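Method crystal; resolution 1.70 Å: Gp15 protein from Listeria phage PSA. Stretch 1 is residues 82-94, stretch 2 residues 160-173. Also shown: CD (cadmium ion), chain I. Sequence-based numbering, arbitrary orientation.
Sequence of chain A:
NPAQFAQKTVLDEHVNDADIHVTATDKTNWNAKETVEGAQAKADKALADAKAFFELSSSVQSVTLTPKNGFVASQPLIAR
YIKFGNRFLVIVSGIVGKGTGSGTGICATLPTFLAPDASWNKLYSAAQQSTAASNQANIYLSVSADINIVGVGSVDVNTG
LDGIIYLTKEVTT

Stretch 1 (82-94) IKFGNRFLVIVSG
Stretch 2 (160-173) GLDGIIYLTKEVTT

The contact is an antiparallel strand pairing that frays into a side-chain clamp, burying 1197 Å² summed over both sides. The axes of strands 87-94 and 165-167 approach to 4.7 Å, their N-to-C directions 167° apart, with CA-CA distances of 4.7 Å for Leu89-Leu167, 5.4 Å for Val90-Tyr166 and 4.6 Å for Ile91-Ile165; Val90 is typical at phi/psi -114°/131°. Before it, a type II' turn from Phe84 to Arg87 reverses the chain; Gly85 (60°/-127°) suits its positive phi.

Backbone hydrogen bonds set the register. Val90 N reaches Tyr166 O at 2.8 Å and Tyr166 N returns to Val90 O at 3.0 Å; Thr168 N to Phe88 O (3.0 Å) and Val92 N to Ile164 O (2.9 Å) extend the ladder, and Asn86 O accepts Val171 N at 2.9 Å. Where the partner turns through Leu161-Ile164 (type I), Asp162 (m, chi2 -61°) substitutes a carboxylate for a carbonyl, its OD1 accepting Gly94 N at 3.0 Å, while Leu161 N bonds Gly94 O at 2.8 Å. Gly94 (121°/177°) must be glycine: a CB would jam against the preceding carbonyl O. Thr168 (p) uses a hydroxyl similarly, OG1 accepting Phe88 N at 2.8 Å.

Apolar packing divides by face. Leu89 (t, p), Ile91 (m, t), Ile165 (m, t) and Leu167 (m, t), all buried and fittingly apolar, share one face, Leu89 CD1 lying 3.8 Å from Ile165 CG2. On the other, Tyr166 (p, chi2 -86°) lays its ring over Val90 (t), whose CB stands 3.9 Å from the ring centroid. Val92 (t) meets the ring edge and packs CG2 against Ile164 (m, t) CG2 at 3.9 Å.

Polar and charged groups tie down the tail. Arg87 (m, t, t, chi4 -98°) sends NH1 to Thr168 O (2.8 Å) and NE to Glu170 OE1 (2.6 Å), a salt bridge whose hydrogen bond is weak. Glu170 (t, p, chi3 66°) also chelates cadmium CD through OE1 (2.6 Å) and OE2 (2.5 Å). A water O donates to Asn86 (m, chi2 -57°) OD1 (2.6 Å) and poorly ordered Thr173 OXT (3.0 Å).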

# COMPACT_ATOMS: atom_id res chain seq x y z
N ILE A 82 -9.53 -4.21 -0.77
CA ILE A 82 -8.12 -4.11 -1.12
C ILE A 82 -7.32 -5.06 -0.24
O ILE A 82 -7.47 -5.02 0.98
CB ILE A 82 -7.61 -2.68 -0.91
CG1 ILE A 82 -8.45 -1.67 -1.68
CG2 ILE A 82 -6.13 -2.56 -1.37
CD1 ILE A 82 -8.12 -0.12 -1.28
N LYS A 83 -6.38 -5.77 -0.83
CA LYS A 83 -5.51 -6.65 -0.06
C LYS A 83 -4.44 -5.86 0.68
O LYS A 83 -3.77 -5.01 0.09
CB LYS A 83 -4.85 -7.69 -1.00
CG LYS A 83 -3.98 -8.69 -0.30
CD LYS A 83 -3.37 -9.68 -1.32
CE LYS A 83 -2.54 -10.79 -0.63
NZ LYS A 83 -1.24 -10.25 -0.11
N PHE A 84 -4.28 -6.14 1.98
CA PHE A 84 -3.18 -5.64 2.77
C PHE A 84 -2.62 -6.81 3.54
O PHE A 84 -3.26 -7.26 4.47
CB PHE A 84 -3.61 -4.54 3.73
CG PHE A 84 -3.88 -3.26 3.02
CD1 PHE A 84 -2.81 -2.51 2.54
CD2 PHE A 84 -5.18 -2.84 2.77
CE1 PHE A 84 -3.06 -1.31 1.86
CE2 PHE A 84 -5.42 -1.69 2.10
CZ PHE A 84 -4.37 -0.93 1.65
N GLY A 85 -1.47 -7.28 3.14
CA GLY A 85 -0.92 -8.49 3.74
C GLY A 85 -1.87 -9.64 3.51
O GLY A 85 -2.33 -9.89 2.42
N ASN A 86 -2.25 -10.32 4.60
CA ASN A 86 -3.22 -11.40 4.56
C ASN A 86 -4.59 -10.98 5.07
O ASN A 86 -5.36 -11.81 5.58
CB ASN A 86 -2.61 -12.60 5.28
CG ASN A 86 -1.53 -13.24 4.44
OD1 ASN A 86 -1.78 -13.67 3.28
ND2 ASN A 86 -0.31 -13.18 4.93
N ARG A 87 -4.93 -9.70 4.91
CA ARG A 87 -6.26 -9.24 5.23
C ARG A 87 -6.79 -8.46 4.05
O ARG A 87 -6.06 -8.19 3.10
CB ARG A 87 -6.27 -8.32 6.48
CG ARG A 87 -5.73 -8.98 7.81
CD ARG A 87 -5.57 -7.87 8.84
NE ARG A 87 -5.04 -8.24 10.15
CZ ARG A 87 -5.78 -8.48 11.22
NH1 ARG A 87 -7.11 -8.46 11.17
NH2 ARG A 87 -5.15 -8.74 12.38
N PHE A 88 -8.04 -8.05 4.15
CA PHE A 88 -8.63 -7.10 3.22
C PHE A 88 -9.16 -5.90 3.99
O PHE A 88 -9.80 -6.06 5.04
CB PHE A 88 -9.78 -7.66 2.42
CG PHE A 88 -9.43 -8.86 1.62
CD1 PHE A 88 -8.71 -8.73 0.43
CD2 PHE A 88 -9.83 -10.13 2.03
CE1 PHE A 88 -8.38 -9.86 -0.32
CE2 PHE A 88 -9.52 -11.24 1.27
CZ PHE A 88 -8.78 -11.10 0.12
N LEU A 89 -9.02 -4.70 3.38
CA LEU A 89 -9.78 -3.54 3.78
C LEU A 89 -11.03 -3.50 2.92
O LEU A 89 -10.93 -3.52 1.69
CB LEU A 89 -8.96 -2.29 3.59
CG LEU A 89 -9.69 -1.02 3.97
CD1 LEU A 89 -9.93 -0.91 5.50
CD2 LEU A 89 -8.81 0.17 3.49
N VAL A 90 -12.19 -3.44 3.55
CA VAL A 90 -13.48 -3.55 2.88
C VAL A 90 -14.18 -2.20 3.01
O VAL A 90 -14.26 -1.64 4.12
CB VAL A 90 -14.35 -4.68 3.46
CG1 VAL A 90 -15.74 -4.68 2.76
CG2 VAL A 90 -13.63 -6.04 3.36
N ILE A 91 -14.69 -1.68 1.89
CA ILE A 91 -15.36 -0.39 1.87
C ILE A 91 -16.72 -0.58 1.20
O ILE A 91 -16.81 -0.82 -0.02
CB ILE A 91 -14.52 0.69 1.15
CG1 ILE A 91 -13.16 0.85 1.85
CG2 ILE A 91 -15.33 1.98 1.02
CD1 ILE A 91 -12.18 1.70 1.13
N VAL A 92 -17.77 -0.55 1.99
CA VAL A 92 -19.13 -0.79 1.48
C VAL A 92 -19.67 0.49 0.85
O VAL A 92 -19.30 1.59 1.22
CB VAL A 92 -20.08 -1.29 2.61
CG1 VAL A 92 -21.45 -1.65 2.11
CG2 VAL A 92 -19.44 -2.48 3.30
N SER A 93 -20.58 0.36 -0.11
CA SER A 93 -21.24 1.50 -0.73
C SER A 93 -22.69 1.11 -1.10
O SER A 93 -23.00 -0.07 -1.34
CB SER A 93 -20.49 1.98 -2.02
OG SER A 93 -20.65 1.01 -3.01
N GLY A 94 -23.51 2.14 -1.24
CA GLY A 94 -24.87 2.00 -1.67
C GLY A 94 -25.88 2.54 -0.67
O GLY A 94 -25.53 3.06 0.39
N GLY A 160 -28.11 5.04 4.11
CA GLY A 160 -26.85 4.86 3.41
C GLY A 160 -25.92 3.83 4.03
O GLY A 160 -25.89 3.67 5.25
N LEU A 161 -25.16 3.14 3.19
CA LEU A 161 -24.16 2.16 3.64
C LEU A 161 -22.71 2.63 3.40
O LEU A 161 -21.77 1.87 3.68
CB LEU A 161 -24.34 0.83 2.94
CG LEU A 161 -25.71 0.15 3.03
CD1 LEU A 161 -25.63 -1.18 2.38
CD2 LEU A 161 -26.16 0.05 4.47
N ASP A 162 -22.52 3.85 2.87
CA ASP A 162 -21.22 4.31 2.41
C ASP A 162 -20.20 4.53 3.52
O ASP A 162 -19.03 4.72 3.20
CB ASP A 162 -21.42 5.63 1.61
CG ASP A 162 -22.34 5.43 0.45
OD1 ASP A 162 -21.96 4.61 -0.40
OD2 ASP A 162 -23.46 6.06 0.37
N GLY A 163 -20.58 4.52 4.80
CA GLY A 163 -19.64 4.66 5.89
C GLY A 163 -19.15 3.37 6.52
O GLY A 163 -18.36 3.39 7.46
N ILE A 164 -19.53 2.23 6.01
CA ILE A 164 -19.14 0.96 6.60
C ILE A 164 -17.80 0.54 5.99
O ILE A 164 -17.74 0.09 4.83
CB ILE A 164 -20.23 -0.09 6.36
CG1 ILE A 164 -21.56 0.37 6.99
CG2 ILE A 164 -19.75 -1.43 7.02
CD1 ILE A 164 -22.66 -0.50 6.60
N ILE A 165 -16.74 0.64 6.80
CA ILE A 165 -15.37 0.33 6.40
C ILE A 165 -14.74 -0.50 7.50
O ILE A 165 -14.89 -0.14 8.67
CB ILE A 165 -14.53 1.60 6.18
CG1 ILE A 165 -15.18 2.39 5.06
CG2 ILE A 165 -13.06 1.23 5.94
CD1 ILE A 165 -14.53 3.78 4.89
N TYR A 166 -14.07 -1.60 7.13
CA TYR A 166 -13.52 -2.49 8.17
C TYR A 166 -12.46 -3.41 7.55
O TYR A 166 -12.37 -3.58 6.34
CB TYR A 166 -14.63 -3.33 8.81
CG TYR A 166 -15.26 -4.31 7.87
CD1 TYR A 166 -16.33 -3.93 7.03
CD2 TYR A 166 -14.79 -5.62 7.78
CE1 TYR A 166 -16.88 -4.79 6.19
CE2 TYR A 166 -15.34 -6.51 6.91
CZ TYR A 166 -16.42 -6.10 6.09
OH TYR A 166 -16.99 -6.94 5.18
N LEU A 167 -11.68 -4.04 8.43
CA LEU A 167 -10.70 -5.06 8.08
C LEU A 167 -11.18 -6.48 8.39
O LEU A 167 -11.80 -6.73 9.41
CB LEU A 167 -9.40 -4.81 8.87
CG LEU A 167 -8.61 -3.57 8.46
CD1 LEU A 167 -7.67 -3.14 9.54
CD2 LEU A 167 -7.86 -3.85 7.14
N THR A 168 -10.82 -7.42 7.54
CA THR A 168 -11.03 -8.85 7.73
C THR A 168 -9.93 -9.49 8.60
O THR A 168 -8.97 -8.85 9.05
CB THR A 168 -11.13 -9.53 6.37
OG1 THR A 168 -9.84 -9.42 5.79
CG2 THR A 168 -12.24 -8.91 5.51
N LYS A 169 -10.11 -10.79 8.89
CA LYS A 169 -9.13 -11.54 9.68
C LYS A 169 -7.88 -11.92 8.87
O LYS A 169 -7.84 -11.89 7.64
CB LYS A 169 -9.79 -12.81 10.24
CG LYS A 169 -10.86 -12.50 11.26
CD LYS A 169 -11.50 -13.85 11.79
CE LYS A 169 -11.46 -13.96 13.27
NZ LYS A 169 -12.28 -12.93 13.95
N GLU A 170 -6.84 -12.30 9.61
CA GLU A 170 -5.55 -12.72 9.10
C GLU A 170 -5.64 -14.11 8.51
O GLU A 170 -5.53 -15.12 9.22
CB GLU A 170 -4.56 -12.69 10.25
CG GLU A 170 -3.22 -12.46 9.77
CD GLU A 170 -3.13 -11.13 9.27
OE1 GLU A 170 -3.27 -10.19 10.10
OE2 GLU A 170 -2.93 -11.01 8.02
N VAL A 171 -5.85 -14.18 7.20
CA VAL A 171 -6.12 -15.45 6.51
C VAL A 171 -5.34 -15.48 5.20
O VAL A 171 -5.48 -14.58 4.37
CB VAL A 171 -7.62 -15.65 6.22
CG1 VAL A 171 -7.80 -16.99 5.45
CG2 VAL A 171 -8.41 -15.63 7.46
N THR A 172 -4.48 -16.47 5.03
CA THR A 172 -3.58 -16.44 3.88
C THR A 172 -4.37 -16.46 2.57
O THR A 172 -5.37 -17.16 2.46
CB THR A 172 -2.62 -17.61 3.95
OG1 THR A 172 -1.69 -17.57 2.90
CG2 THR A 172 -3.41 -18.84 3.88
N THR A 173 -3.90 -15.70 1.60
CA THR A 173 -4.45 -15.70 0.25
C THR A 173 -3.36 -15.25 -0.74
O THR A 173 -3.10 -15.94 -1.73
CB THR A 173 -5.69 -14.78 0.13
OG1 THR A 173 -6.19 -14.80 -1.22
CG2 THR A 173 -5.34 -13.33 0.53
OXT THR A 173 -2.71 -14.20 -0.55
CD CD I . -0.90 -10.00 8.98
O HOH W 1 -0.34 -13.23 1.10
O HOH W 2 -2.25 -8.10 7.41